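Local atomic coordinates of putative tetR family transcription regulator (Shewanella loihica, PDB entry 3PPB), a protein that probably binds DNA through a helix-turn-helix motif and regulates transcription, as other members of the TetR family do. Residues 56-68 / 106-120. Sequence-based numbering, arbitrary orientation.
Sequences LLEQLFLGVKQEF and FFQLYSMSPTVEQSV. With EDO (1,2-ethanediol), chain D; EDO (1,2-ethanediol), chain I; EDO (1,2-ethanediol), chain F; EDO (1,2-ethanediol), chain G.
Phe61 holds its CG anti to the backbone N (chi1 -179°), which carries the ring to Phe106 and under Val116, while Lys65, bent at its second torsion (chi2 -82°), lays its chain along Phe107. Val116 CG1 sits over the centre of the Phe61 ring as a CH-pi contact, 4.2 Å from the centroid; on the opposite face lies Lys65 CG, and Ser111 CA meets the ring edge. Val120 CG1 reaches Phe61 CD2 at 3.7 Å, and its other methyl, CG2, packs on the carboxyl end of Glu58. Phe106 turns its edge to Leu57 CD1, a methyl that lies over the face of Tyr110, and to Phe61 CA; its CE1 is also 3.6 Å from Leu60 CD2. Phe107 points its edge at the face of Phe68 in a T-shaped pair, planes at 84°, and takes the ammonium of Lys65 over its own face, NZ 4.9 Å from the centroid, a cation-pi contact. An ethanediol, probably from the crystallisation liquor, sets O2 over one face of Phe107, toward the rim; both its oxygens accept from Lys65 NZ, and O2 also from Ser111 OG (2.6 Å). An alanine in place of Phe107 would probably deprive Phe68 of this T-shaped partner, though Trp96 also meets that ring, and open a gap beside Val64 CG1 and the Lys65 chain. A second ethanediol links the segments, its O1 donating to Glu58 OE2 (2.7 Å) and accepting from Glu117 N. Tyr110 OH bonds to Phe22 O, tying this core to helix 10-24. The contact packs helix 53-74, which in TetR-type regulators links the N-terminal helix-turn-helix domain to the helical C-terminal domain, against helices 101-110 and 118-128 of the latter.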
loop_
_atom_site.group_PDB
_atom_site.type_symbol
_atom_site.label_atom_id
_atom_site.label_comp_id
_atom_site.label_asym_id
_atom_site.label_seq_id
_atom_site.Cartn_x
_atom_site.Cartn_y
_atom_site.Cartn_z
ATOM N N LEU A 56 19.870 8.544 4.436
ATOM C CA LEU A 56 19.349 9.478 3.443
ATOM C C LEU A 56 17.870 9.156 3.161
ATOM O O LEU A 56 17.047 10.073 3.158
ATOM C CB LEU A 56 20.198 9.433 2.158
ATOM C CG LEU A 56 19.744 10.236 0.917
ATOM C CD1 LEU A 56 19.395 11.706 1.252
ATOM C CD2 LEU A 56 20.823 10.177 -0.184
ATOM N N LEU A 57 17.525 7.866 2.970
ATOM C CA LEU A 57 16.130 7.461 2.750
ATOM C C LEU A 57 15.256 7.822 3.968
ATOM O O LEU A 57 14.139 8.300 3.792
ATOM C CB LEU A 57 16.005 5.947 2.441
ATOM C CG LEU A 57 14.559 5.391 2.384
ATOM C CD1 LEU A 57 13.768 6.041 1.272
ATOM C CD2 LEU A 57 14.535 3.869 2.274
ATOM N N GLU A 58 15.765 7.585 5.187
ATOM C CA GLU A 58 15.022 7.847 6.428
ATOM C C GLU A 58 14.756 9.349 6.615
ATOM O O GLU A 58 13.637 9.726 6.972
ATOM C CB GLU A 58 15.783 7.279 7.627
ATOM C CG GLU A 58 15.765 5.763 7.652
ATOM C CD GLU A 58 16.636 5.094 8.700
ATOM O OE1 GLU A 58 17.341 5.804 9.452
ATOM O OE2 GLU A 58 16.600 3.845 8.776
ATOM N N GLN A 59 15.769 10.192 6.327
ATOM C CA GLN A 59 15.646 11.645 6.453
ATOM C C GLN A 59 14.686 12.182 5.401
ATOM O O GLN A 59 13.875 13.060 5.705
ATOM C CB GLN A 59 17.021 12.355 6.365
ATOM C CG GLN A 59 17.947 12.102 7.574
ATOM C CD GLN A 59 17.295 12.403 8.908
ATOM O OE1 GLN A 59 16.903 13.539 9.195
ATOM N NE2 GLN A 59 17.137 11.380 9.740
ATOM N N LEU A 60 14.763 11.638 4.173
ATOM C CA LEU A 60 13.854 12.015 3.096
ATOM C C LEU A 60 12.413 11.647 3.478
ATOM O O LEU A 60 11.504 12.479 3.374
ATOM C CB LEU A 60 14.275 11.300 1.799
ATOM C CG LEU A 60 13.409 11.543 0.574
ATOM C CD1 LEU A 60 13.373 13.031 0.187
ATOM C CD2 LEU A 60 13.868 10.680 -0.593
ATOM N N PHE A 61 12.220 10.388 3.929
ATOM C CA PHE A 61 10.934 9.829 4.348
ATOM C C PHE A 61 10.253 10.727 5.370
ATOM O O PHE A 61 9.122 11.149 5.137
ATOM C CB PHE A 61 11.137 8.408 4.920
ATOM C CG PHE A 61 9.876 7.704 5.364
ATOM C CD1 PHE A 61 9.035 7.107 4.439
ATOM C CD2 PHE A 61 9.542 7.617 6.711
ATOM C CE1 PHE A 61 7.862 6.470 4.850
ATOM C CE2 PHE A 61 8.389 6.954 7.118
ATOM C CZ PHE A 61 7.561 6.381 6.188
ATOM N N LEU A 62 10.955 11.047 6.481
ATOM C CA LEU A 62 10.404 11.866 7.566
ATOM C C LEU A 62 10.117 13.293 7.094
ATOM O O LEU A 62 9.096 13.882 7.497
ATOM C CB LEU A 62 11.322 11.873 8.804
ATOM C CG LEU A 62 11.540 10.523 9.509
ATOM C CD1 LEU A 62 12.666 10.621 10.510
ATOM C CD2 LEU A 62 10.250 10.007 10.185
ATOM N N GLY A 63 10.991 13.802 6.221
ATOM C CA GLY A 63 10.857 15.132 5.632
ATOM C C GLY A 63 9.589 15.283 4.818
ATOM O O GLY A 63 8.826 16.231 5.033
ATOM N N VAL A 64 9.337 14.325 3.897
ATOM C CA VAL A 64 8.135 14.327 3.047
ATOM C C VAL A 64 6.882 14.119 3.939
ATOM O O VAL A 64 5.895 14.831 3.761
ATOM C CB VAL A 64 8.194 13.320 1.853
ATOM C CG1 VAL A 64 6.962 13.467 0.968
ATOM C CG2 VAL A 64 9.465 13.536 1.004
ATOM N N LYS A 65 6.946 13.199 4.919
ATOM C CA LYS A 65 5.835 12.978 5.860
ATOM C C LYS A 65 5.494 14.295 6.591
ATOM O O LYS A 65 4.309 14.639 6.685
ATOM C CB LYS A 65 6.159 11.862 6.885
ATOM C CG LYS A 65 6.137 10.443 6.324
ATOM C CD LYS A 65 4.725 9.881 6.246
ATOM C CE LYS A 65 4.693 8.568 5.526
ATOM N NZ LYS A 65 3.430 7.838 5.806
ATOM N N GLN A 66 6.532 15.053 7.046
ATOM C CA GLN A 66 6.317 16.327 7.732
ATOM C C GLN A 66 5.635 17.348 6.808
ATOM O O GLN A 66 4.684 17.994 7.243
ATOM C CB GLN A 66 7.608 16.899 8.322
ATOM C CG GLN A 66 7.333 18.045 9.317
ATOM C CD GLN A 66 6.543 17.601 10.525
ATOM O OE1 GLN A 66 7.003 16.792 11.323
ATOM N NE2 GLN A 66 5.313 18.092 10.664
ATOM N N GLU A 67 6.070 17.449 5.538
ATOM C CA GLU A 67 5.448 18.333 4.542
ATOM C C GLU A 67 3.956 18.008 4.358
ATOM O O GLU A 67 3.115 18.913 4.340
ATOM C CB GLU A 67 6.162 18.204 3.193
ATOM C CG GLU A 67 7.507 18.887 3.139
ATOM C CD GLU A 67 8.212 18.657 1.820
ATOM O OE1 GLU A 67 7.515 18.570 0.784
ATOM O OE2 GLU A 67 9.459 18.528 1.825
ATOM N N PHE A 68 3.643 16.712 4.214
ATOM C CA PHE A 68 2.284 16.213 4.052
ATOM C C PHE A 68 1.416 16.597 5.264
ATOM O O PHE A 68 0.325 17.153 5.099
ATOM C CB PHE A 68 2.327 14.692 3.870
ATOM C CG PHE A 68 0.989 13.992 3.843
ATOM C CD1 PHE A 68 0.181 14.040 2.708
ATOM C CD2 PHE A 68 0.559 13.232 4.931
ATOM C CE1 PHE A 68 -1.027 13.343 2.663
ATOM C CE2 PHE A 68 -0.653 12.540 4.887
ATOM C CZ PHE A 68 -1.441 12.604 3.758
ATOM N N PHE A 106 6.442 8.359 -4.101
ATOM C CA PHE A 106 7.384 8.011 -3.031
ATOM C C PHE A 106 6.614 7.386 -1.862
ATOM O O PHE A 106 7.071 6.379 -1.326
ATOM C CB PHE A 106 8.183 9.262 -2.578
ATOM C CG PHE A 106 9.075 9.038 -1.379
ATOM C CD1 PHE A 106 10.354 8.517 -1.534
ATOM C CD2 PHE A 106 8.627 9.327 -0.089
ATOM C CE1 PHE A 106 11.171 8.279 -0.426
ATOM C CE2 PHE A 106 9.446 9.089 1.020
ATOM C CZ PHE A 106 10.723 8.588 0.841
ATOM N N PHE A 107 5.427 7.941 -1.491
ATOM C CA PHE A 107 4.602 7.349 -0.416
ATOM C C PHE A 107 4.071 5.984 -0.849
ATOM O O PHE A 107 4.155 5.012 -0.108
ATOM C CB PHE A 107 3.419 8.252 -0.030
ATOM C CG PHE A 107 3.691 9.448 0.852
ATOM C CD1 PHE A 107 4.838 9.507 1.647
ATOM C CD2 PHE A 107 2.773 10.480 0.943
ATOM C CE1 PHE A 107 5.070 10.596 2.483
ATOM C CE2 PHE A 107 2.986 11.550 1.817
ATOM C CZ PHE A 107 4.136 11.606 2.567
ATOM N N GLN A 108 3.569 5.904 -2.066
ATOM C CA GLN A 108 3.020 4.667 -2.598
ATOM C C GLN A 108 4.114 3.579 -2.551
ATOM O O GLN A 108 3.864 2.461 -2.128
ATOM C CB GLN A 108 2.492 4.943 -4.018
ATOM C CG GLN A 108 1.301 4.119 -4.457
ATOM C CD GLN A 108 0.069 4.188 -3.584
ATOM O OE1 GLN A 108 -0.113 3.357 -2.708
ATOM N NE2 GLN A 108 -0.858 5.102 -3.858
ATOM N N LEU A 109 5.342 3.935 -2.861
ATOM C CA LEU A 109 6.409 2.945 -2.831
ATOM C C LEU A 109 6.957 2.627 -1.435
ATOM O O LEU A 109 7.358 1.483 -1.217
ATOM C CB LEU A 109 7.581 3.419 -3.709
ATOM C CG LEU A 109 7.359 3.447 -5.213
ATOM C CD1 LEU A 109 8.343 4.397 -5.874
ATOM C CD2 LEU A 109 7.479 2.042 -5.801
ATOM N N TYR A 110 7.049 3.615 -0.522
ATOM C CA TYR A 110 7.778 3.402 0.736
ATOM C C TYR A 110 6.988 3.480 2.062
ATOM O O TYR A 110 7.466 2.910 3.046
ATOM C CB TYR A 110 8.946 4.412 0.818
ATOM C CG TYR A 110 9.967 4.229 -0.286
ATOM C CD1 TYR A 110 11.019 3.331 -0.147
ATOM C CD2 TYR A 110 9.895 4.970 -1.461
ATOM C CE1 TYR A 110 11.947 3.141 -1.171
ATOM C CE2 TYR A 110 10.820 4.787 -2.489
ATOM C CZ TYR A 110 11.836 3.862 -2.342
ATOM O OH TYR A 110 12.751 3.683 -3.343
ATOM N N SER A 111 5.843 4.190 2.104
ATOM C CA SER A 111 5.017 4.435 3.304
ATOM C C SER A 111 4.599 3.208 4.118
ATOM O O SER A 111 4.478 3.307 5.347
ATOM C CB SER A 111 3.735 5.156 2.921
ATOM O OG SER A 111 3.992 6.542 2.866
HETATM N N MSE A 112 4.304 2.098 3.452
HETATM C CA MSE A 112 3.823 0.906 4.141
HETATM C C MSE A 112 4.601 -0.334 3.738
HETATM O O MSE A 112 4.169 -1.468 4.005
HETATM C CB MSE A 112 2.340 0.725 3.809
HETATM C CG MSE A 112 1.520 0.454 5.031
HETATM SE SE MSE A 112 -0.339 0.517 4.650
HETATM C CE MSE A 112 -0.392 -0.699 3.226
ATOM N N SER A 113 5.783 -0.104 3.158
ATOM C CA SER A 113 6.634 -1.150 2.648
ATOM C C SER A 113 7.631 -1.639 3.698
ATOM O O SER A 113 8.030 -0.859 4.576
ATOM C CB SER A 113 7.378 -0.647 1.408
ATOM O OG SER A 113 8.536 0.102 1.743
ATOM N N PRO A 114 8.122 -2.897 3.557
ATOM C CA PRO A 114 9.165 -3.388 4.474
ATOM C C PRO A 114 10.527 -2.695 4.288
ATOM O O PRO A 114 11.447 -2.995 5.049
ATOM C CB PRO A 114 9.290 -4.883 4.109
ATOM C CG PRO A 114 8.090 -5.208 3.259
ATOM C CD PRO A 114 7.757 -3.932 2.563
ATOM N N THR A 115 10.672 -1.784 3.293
ATOM C CA THR A 115 11.950 -1.110 2.997
ATOM C C THR A 115 12.374 -0.165 4.137
ATOM O O THR A 115 13.546 -0.188 4.535
ATOM C CB THR A 115 11.892 -0.348 1.639
ATOM O OG1 THR A 115 11.291 -1.172 0.643
ATOM C CG2 THR A 115 13.259 0.102 1.154
ATOM N N VAL A 116 11.443 0.671 4.636
ATOM C CA VAL A 116 11.768 1.635 5.700
ATOM C C VAL A 116 11.751 0.913 7.045
ATOM O O VAL A 116 10.841 0.115 7.290
ATOM C CB VAL A 116 10.836 2.885 5.699
ATOM C CG1 VAL A 116 11.271 3.918 6.736
ATOM C CG2 VAL A 116 10.772 3.528 4.314
ATOM N N GLU A 117 12.758 1.202 7.915
ATOM C CA GLU A 117 12.857 0.678 9.279
ATOM C C GLU A 117 11.554 0.917 10.016
ATOM O O GLU A 117 10.992 2.015 9.893
ATOM C CB GLU A 117 13.998 1.369 10.041
ATOM C CG GLU A 117 15.327 0.640 9.986
ATOM C CD GLU A 117 15.376 -0.751 10.586
ATOM O OE1 GLU A 117 14.643 -1.026 11.564
ATOM O OE2 GLU A 117 16.176 -1.566 10.076
ATOM N N GLN A 118 11.048 -0.113 10.749
ATOM C CA GLN A 118 9.788 -0.024 11.499
ATOM C C GLN A 118 9.799 1.157 12.474
ATOM O O GLN A 118 8.782 1.847 12.586
ATOM C CB GLN A 118 9.478 -1.328 12.249
ATOM C CG GLN A 118 7.987 -1.500 12.571
ATOM C CD GLN A 118 7.658 -2.845 13.177
ATOM O OE1 GLN A 118 8.097 -3.905 12.701
ATOM N NE2 GLN A 118 6.839 -2.831 14.224
ATOM N N SER A 119 10.949 1.413 13.128
ATOM C CA SER A 119 11.108 2.512 14.084
ATOM C C SER A 119 10.888 3.884 13.415
ATOM O O SER A 119 10.257 4.754 14.025
ATOM C CB SER A 119 12.481 2.454 14.755
ATOM O OG SER A 119 13.543 2.500 13.819
ATOM N N VAL A 120 11.361 4.057 12.165
ATOM C CA VAL A 120 11.198 5.303 11.398
ATOM C C VAL A 120 9.729 5.442 10.950
ATOM O O VAL A 120 9.186 6.541 11.022
ATOM C CB VAL A 120 12.200 5.387 10.220
ATOM C CG1 VAL A 120 11.930 6.591 9.319
ATOM C CG2 VAL A 120 13.628 5.433 10.743
HETATM C C1 EDO D . 0.141 8.904 4.719
HETATM O O1 EDO D . 1.076 9.283 5.726
HETATM C C2 EDO D . 0.850 8.935 3.376
HETATM O O2 EDO D . 2.015 8.116 3.420
HETATM C C1 EDO I . 15.427 2.275 5.591
HETATM O O1 EDO I . 15.107 2.530 6.962
HETATM C C2 EDO I . 16.650 1.383 5.430
HETATM O O2 EDO I . 16.840 0.454 6.507
HETATM C C1 EDO F . 1.847 -0.155 -1.594
HETATM O O1 EDO F . 1.383 1.089 -2.134
HETATM C C2 EDO F . 1.418 -0.240 -0.133
HETATM O O2 EDO F . 2.184 -1.248 0.545
HETATM C C1 EDO G . 4.315 20.415 -0.228
HETATM O O1 EDO G . 5.051 19.210 0.029
HETATM C C2 EDO G . 3.583 20.829 1.047
HETATM O O2 EDO G . 2.742 21.961 0.780
#